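Local structure of MP-4 (Mucuna pruriens, 5DSS) at residues A[17-23]-A[60-66]; A[138-142]-A[173-178]. The protein contributes to snake venom neutralization by the seeds through stimulation of cross-reactive antibodies, and is probably a Kunitz-type, beta-trefoil protease inhibitor. All blocks are in the same frame, centred on the assembly; numbering follows the deposited sequence.

Contact 1 of 2, residues A[17-23]-A[60-66]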
loop_
_atom_site.group_PDB
_atom_site.type_symbol
_atom_site.label_atom_id
_atom_site.label_comp_id
_atom_site.label_asym_id
_atom_site.label_seq_id
_atom_site.Cartn_x
_atom_site.Cartn_y
_atom_site.Cartn_z
ATOM N N HIS A 17 2.639 6.506 13.566
ATOM C CA HIS A 17 3.365 5.266 13.334
ATOM C C HIS A 17 3.016 4.113 14.289
ATOM O O HIS A 17 2.900 4.304 15.493
ATOM C CB HIS A 17 4.849 5.561 13.458
ATOM C CG HIS A 17 5.402 6.394 12.349
ATOM N ND1 HIS A 17 5.474 5.944 11.050
ATOM C CD2 HIS A 17 5.985 7.614 12.359
ATOM C CE1 HIS A 17 6.069 6.854 10.302
ATOM N NE2 HIS A 17 6.388 7.878 11.073
ATOM N N ARG A 18 2.914 2.907 13.735
ATOM C CA ARG A 18 2.422 1.713 14.431
ATOM C C ARG A 18 0.946 1.923 14.707
ATOM O O ARG A 18 0.346 1.243 15.536
ATOM C CB ARG A 18 3.161 1.428 15.748
ATOM C CG ARG A 18 2.802 0.057 16.345
ATOM C CD ARG A 18 2.830 -0.052 17.875
ATOM N NE ARG A 18 2.001 0.940 18.567
ATOM C CZ ARG A 18 0.698 0.822 18.839
ATOM N NH1 ARG A 18 0.014 -0.256 18.476
ATOM N NH2 ARG A 18 0.069 1.797 19.492
ATOM N N GLY A 19 0.367 2.907 14.037
ATOM C CA GLY A 19 -1.037 3.154 14.176
ATOM C C GLY A 19 -1.697 2.384 13.064
ATOM O O GLY A 19 -1.276 2.488 11.905
ATOM N N LYS A 20 -2.734 1.619 13.410
ATOM C CA LYS A 20 -3.515 0.861 12.439
ATOM C C LYS A 20 -4.509 1.750 11.725
ATOM O O LYS A 20 -5.257 2.471 12.363
ATOM C CB LYS A 20 -4.261 -0.257 13.142
ATOM C CG LYS A 20 -3.377 -1.305 13.782
ATOM C CD LYS A 20 -4.021 -1.704 15.079
ATOM C CE LYS A 20 -5.538 -1.723 14.919
ATOM N NZ LYS A 20 -6.315 -2.047 16.153
ATOM N N TYR A 21 -4.512 1.673 10.395
ATOM C CA TYR A 21 -5.404 2.454 9.552
ATOM C C TYR A 21 -6.016 1.607 8.458
ATOM O O TYR A 21 -5.789 0.419 8.391
ATOM C CB TYR A 21 -4.637 3.625 8.926
ATOM C CG TYR A 21 -4.084 4.609 9.924
ATOM C CD1 TYR A 21 -3.469 4.174 11.083
ATOM C CD2 TYR A 21 -4.177 5.982 9.714
ATOM C CE1 TYR A 21 -2.954 5.073 12.017
ATOM C CE2 TYR A 21 -3.663 6.886 10.649
ATOM C CZ TYR A 21 -3.044 6.418 11.796
ATOM O OH TYR A 21 -2.525 7.269 12.731
ATOM N N TYR A 22 -6.836 2.228 7.627
ATOM C CA TYR A 22 -7.444 1.558 6.491
ATOM C C TYR A 22 -7.204 2.556 5.389
ATOM O O TYR A 22 -6.985 3.735 5.649
ATOM C CB TYR A 22 -8.968 1.422 6.628
ATOM C CG TYR A 22 -9.554 0.469 7.662
ATOM C CD1 TYR A 22 -9.638 -0.886 7.415
ATOM C CD2 TYR A 22 -10.080 0.954 8.855
ATOM C CE1 TYR A 22 -10.207 -1.735 8.342
ATOM C CE2 TYR A 22 -10.646 0.130 9.775
ATOM C CZ TYR A 22 -10.712 -1.216 9.527
ATOM O OH TYR A 22 -11.281 -2.062 10.473
ATOM N N ILE A 23 -7.206 2.080 4.191
ATOM C CA ILE A 23 -7.107 2.935 3.037
ATOM C C ILE A 23 -8.330 2.709 2.121
ATOM O O ILE A 23 -8.450 1.675 1.502
ATOM C CB ILE A 23 -5.766 2.670 2.312
ATOM C CG1 ILE A 23 -4.747 2.119 3.285
ATOM C CG2 ILE A 23 -5.210 3.930 1.692
ATOM C CD1 ILE A 23 -3.483 1.721 2.618
ATOM N N LEU A 60 -8.074 -4.759 5.752
ATOM C CA LEU A 60 -7.219 -5.078 6.894
ATOM C C LEU A 60 -6.366 -3.862 7.310
ATOM O O LEU A 60 -5.827 -3.148 6.441
ATOM C CB LEU A 60 -6.278 -6.233 6.501
ATOM C CG LEU A 60 -6.446 -7.726 6.796
ATOM C CD1 LEU A 60 -7.589 -8.370 6.022
ATOM C CD2 LEU A 60 -5.144 -8.423 6.443
ATOM N N PRO A 61 -6.212 -3.642 8.632
ATOM C CA PRO A 61 -5.416 -2.514 9.139
ATOM C C PRO A 61 -4.038 -2.406 8.480
ATOM O O PRO A 61 -3.490 -3.423 8.036
ATOM C CB PRO A 61 -5.271 -2.832 10.632
ATOM C CG PRO A 61 -6.488 -3.621 10.959
ATOM C CD PRO A 61 -6.756 -4.461 9.734
ATOM N N VAL A 62 -3.499 -1.189 8.421
ATOM C CA VAL A 62 -2.273 -0.902 7.703
ATOM C C VAL A 62 -1.292 -0.104 8.570
ATOM O O VAL A 62 -1.516 1.091 8.859
ATOM C CB VAL A 62 -2.671 -0.064 6.450
ATOM C CG1 VAL A 62 -1.551 -0.062 5.414
ATOM C CG2 VAL A 62 -3.976 -0.561 5.825
ATOM N N LYS A 63 -0.195 -0.744 8.970
ATOM C CA LYS A 63 0.771 -0.099 9.866
ATOM C C LYS A 63 1.962 0.622 9.215
ATOM O O LYS A 63 2.972 0.023 8.870
ATOM C CB LYS A 63 1.267 -1.091 10.914
ATOM C CG LYS A 63 0.727 -0.858 12.315
ATOM C CD LYS A 63 1.173 -2.007 13.219
ATOM C CE LYS A 63 0.915 -1.770 14.696
ATOM N NZ LYS A 63 -0.522 -1.807 15.092
ATOM N N PHE A 64 1.850 1.941 9.107
ATOM C CA PHE A 64 2.926 2.748 8.563
ATOM C C PHE A 64 3.983 3.065 9.644
ATOM O O PHE A 64 3.916 4.107 10.299
ATOM C CB PHE A 64 2.363 4.061 7.998
ATOM C CG PHE A 64 1.492 3.901 6.764
ATOM C CD1 PHE A 64 0.207 3.382 6.847
ATOM C CD2 PHE A 64 1.947 4.342 5.522
ATOM C CE1 PHE A 64 -0.588 3.266 5.711
ATOM C CE2 PHE A 64 1.161 4.234 4.390
ATOM C CZ PHE A 64 -0.106 3.691 4.483
ATOM N N ASN A 65 4.961 2.171 9.832
ATOM C CA ASN A 65 6.133 2.449 10.682
ATOM C C ASN A 65 7.313 2.726 9.764
ATOM O O ASN A 65 7.408 2.111 8.705
ATOM C CB ASN A 65 6.525 1.223 11.533
ATOM C CG ASN A 65 5.345 0.356 11.943
ATOM O OD1 ASN A 65 4.302 0.860 12.340
ATOM N ND2 ASN A 65 5.521 -0.965 11.869
ATOM N N ILE A 66 8.236 3.627 10.122
ATOM C CA ILE A 66 9.553 3.495 9.490
ATOM C C ILE A 66 9.753 2.292 10.360
ATOM O O ILE A 66 9.665 2.409 11.590
ATOM C CB ILE A 66 10.621 4.526 9.882
ATOM C CG1 ILE A 66 10.279 5.931 9.383
ATOM C CG2 ILE A 66 11.947 4.107 9.265
ATOM C CD1 ILE A 66 11.262 6.476 8.364
#
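Two extended segments meet edge to edge, residues 60-66 running antiparallel to residues 17-23 at the outer edge of a small sheet whose central strand is 20-24. The pairing is loose: Tyr21 and Val62 exchange two weak backbone bonds, Val62 N to Tyr21 O at 2.8 Å and Tyr21 N to Val62 O at 3.4 Å. The same Tyr21 O receives a CH···O contact from Pro61 CA at 3.0 Å. Antiparallel pairing is consistent with the beta-trefoil fold of Kunitz-type inhibitors, to which this chain probably belongs. The branched Val62 fits its extended, buried place, its CG2 lying 3.8 Å from Ile23 CG1; Ile23 CD1 meets the edge of the Phe64 ring, 4.3 Å from CZ. Phe64 centres an inverse gamma turn, and the imidazole of His17 bonds through ND1 to Phe64 O at 2.5 Å. Lys63 NZ bonds weakly to Arg18 O at 3.2 Å, though 3.8 Å from the like charge of Arg18 NH1; the Asn185 carboxylate is the guanidinium's counter-charge.

Contact 2 of 2, residues A[138-142]-A[173-178]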
loop_
_atom_site.group_PDB
_atom_site.type_symbol
_atom_site.label_atom_id
_atom_site.label_comp_id
_atom_site.label_asym_id
_atom_site.label_seq_id
_atom_site.Cartn_x
_atom_site.Cartn_y
_atom_site.Cartn_z
ATOM N N GLY A 138 -9.081 16.629 1.481
ATOM C CA GLY A 138 -8.561 15.286 1.558
ATOM C C GLY A 138 -7.078 15.047 1.371
ATOM O O GLY A 138 -6.233 15.939 1.464
ATOM N N THR A 139 -6.790 13.768 1.120
ATOM C CA THR A 139 -5.451 13.171 1.060
ATOM C C THR A 139 -5.133 12.503 -0.297
ATOM O O THR A 139 -5.953 12.568 -1.215
ATOM C CB THR A 139 -5.287 12.141 2.192
ATOM O OG1 THR A 139 -6.475 11.346 2.289
ATOM C CG2 THR A 139 -5.084 12.845 3.515
ATOM N N TYR A 140 -3.941 11.899 -0.433
ATOM C CA TYR A 140 -3.492 11.302 -1.738
ATOM C C TYR A 140 -2.307 10.294 -1.708
ATOM O O TYR A 140 -1.951 9.750 -0.681
ATOM C CB TYR A 140 -3.195 12.399 -2.784
ATOM C CG TYR A 140 -3.935 12.303 -4.122
ATOM C CD1 TYR A 140 -3.275 11.874 -5.281
ATOM C CD2 TYR A 140 -5.280 12.705 -4.247
ATOM C CE1 TYR A 140 -3.924 11.838 -6.521
ATOM C CE2 TYR A 140 -5.936 12.660 -5.488
ATOM C CZ TYR A 140 -5.251 12.227 -6.621
ATOM O OH TYR A 140 -5.879 12.158 -7.855
ATOM N N LYS A 141 -1.709 10.083 -2.876
ATOM C CA LYS A 141 -0.772 8.971 -3.214
ATOM C C LYS A 141 0.428 8.469 -2.348
ATOM O O LYS A 141 1.093 9.226 -1.641
ATOM C CB LYS A 141 -0.259 9.199 -4.635
ATOM C CG LYS A 141 0.368 10.569 -4.843
ATOM C CD LYS A 141 1.253 10.568 -6.071
ATOM C CE LYS A 141 1.362 11.972 -6.627
ATOM N NZ LYS A 141 0.382 12.259 -7.713
ATOM N N LEU A 142 0.721 7.176 -2.496
ATOM C CA LEU A 142 1.821 6.510 -1.799
ATOM C C LEU A 142 2.890 6.013 -2.786
ATOM O O LEU A 142 2.568 5.621 -3.902
ATOM C CB LEU A 142 1.290 5.352 -0.936
ATOM C CG LEU A 142 0.393 4.253 -1.544
ATOM C CD1 LEU A 142 1.235 3.090 -2.069
ATOM C CD2 LEU A 142 -0.601 3.757 -0.506
ATOM N N GLU A 173 -1.657 7.166 -9.737
ATOM C CA GLU A 173 -3.045 6.714 -9.633
ATOM C C GLU A 173 -3.381 6.589 -8.164
ATOM O O GLU A 173 -2.492 6.638 -7.304
ATOM C CB GLU A 173 -3.305 5.425 -10.445
ATOM C CG GLU A 173 -4.685 4.775 -10.284
ATOM C CD GLU A 173 -5.850 5.669 -10.692
ATOM O OE1 GLU A 173 -5.698 6.542 -11.578
ATOM O OE2 GLU A 173 -6.942 5.493 -10.118
ATOM N N LEU A 174 -4.675 6.470 -7.881
ATOM C CA LEU A 174 -5.127 6.238 -6.527
ATOM C C LEU A 174 -5.152 7.522 -5.748
ATOM O O LEU A 174 -4.138 7.968 -5.229
ATOM C CB LEU A 174 -4.194 5.252 -5.816
ATOM C CG LEU A 174 -4.767 3.875 -5.488
ATOM C CD1 LEU A 174 -4.878 3.057 -6.754
ATOM C CD2 LEU A 174 -3.897 3.186 -4.441
ATOM N N GLY A 175 -6.325 8.123 -5.654
ATOM C CA GLY A 175 -6.484 9.141 -4.645
ATOM C C GLY A 175 -6.796 8.302 -3.388
ATOM O O GLY A 175 -7.723 7.484 -3.424
ATOM N N VAL A 176 -6.011 8.442 -2.321
ATOM C CA VAL A 176 -6.171 7.552 -1.158
ATOM C C VAL A 176 -6.580 8.298 0.097
ATOM O O VAL A 176 -6.109 9.408 0.351
ATOM C CB VAL A 176 -4.907 6.702 -0.831
ATOM C CG1 VAL A 176 -4.473 5.850 -2.012
ATOM C CG2 VAL A 176 -3.773 7.580 -0.318
ATOM N N GLY A 177 -7.462 7.679 0.879
ATOM C CA GLY A 177 -7.945 8.273 2.118
ATOM C C GLY A 177 -7.663 7.327 3.271
ATOM O O GLY A 177 -7.716 6.111 3.087
ATOM N N PHE A 178 -7.353 7.877 4.447
ATOM C CA PHE A 178 -6.906 7.070 5.576
ATOM C C PHE A 178 -7.849 7.115 6.774
ATOM O O PHE A 178 -8.272 8.195 7.234
ATOM C CB PHE A 178 -5.541 7.531 6.031
ATOM C CG PHE A 178 -4.492 7.437 4.979
ATOM C CD1 PHE A 178 -3.854 6.241 4.737
ATOM C CD2 PHE A 178 -4.121 8.562 4.252
ATOM C CE1 PHE A 178 -2.864 6.162 3.789
ATOM C CE2 PHE A 178 -3.131 8.486 3.296
ATOM C CZ PHE A 178 -2.503 7.283 3.060
#
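At Thr139 the side chain turns toward residues 173-178, and its hydroxyl OG1 donates a hydrogen bond to Val176 O at 2.8 Å. Threonine is apt here because its short side chain carries a donor close to the backbone; the same OG1 also lies 3.4 Å from Gly177 CA. Tyr140 follows, with its CA-to-CB bond directed away, yet its ring spreads over the neighbouring backbone. Gly175 CA sits 3.7 Å from the centroid of the Tyr140 ring and 14° off its normal, a CH-pi contact, while Leu174 O lies over the same aromatic system, 4.0 Å from Tyr140 CD1. A side chain on Gly175 would crowd the ring, since a CB would fall about 3.0 Å from Tyr140 CE2. Lys141 adds a looser approach: its CB lies 4.3 Å from Glu173 O while the rest of the side chain leads away; the carboxylate of Glu173 is paired with Arg157. The loop before strand 142-146 thus rests on the run leading into strand 177-180 of the probable beta-trefoil. With one side-chain-to-backbone bond and a CH-pi contact of Gly175 with the Tyr140 ring, the contact depends on close fit more than on charge pairing.

From the N terminus, the chain enters strand 20-24 and, after a long excursion that includes strands 35-37 and 49-51, returns at residues 60-66, where contact 1 closes its loop. Contact 2 opens only later, at residues 138-142, and closes when residues 173-178 come back; the two loops therefore stand in series, neither enclosing nor crossing the other. Space brings them together: strand 177-180 lies beside strand 20-24 on the side opposite 62-63, so one three-stranded sheet joins early and late parts of the chain. Ile23 CG2 packs 3.8 Å from Val176 CB, and Phe64 CZ lies 3.8 Å from Phe178 CE1, giving both contacts a common apolar interior.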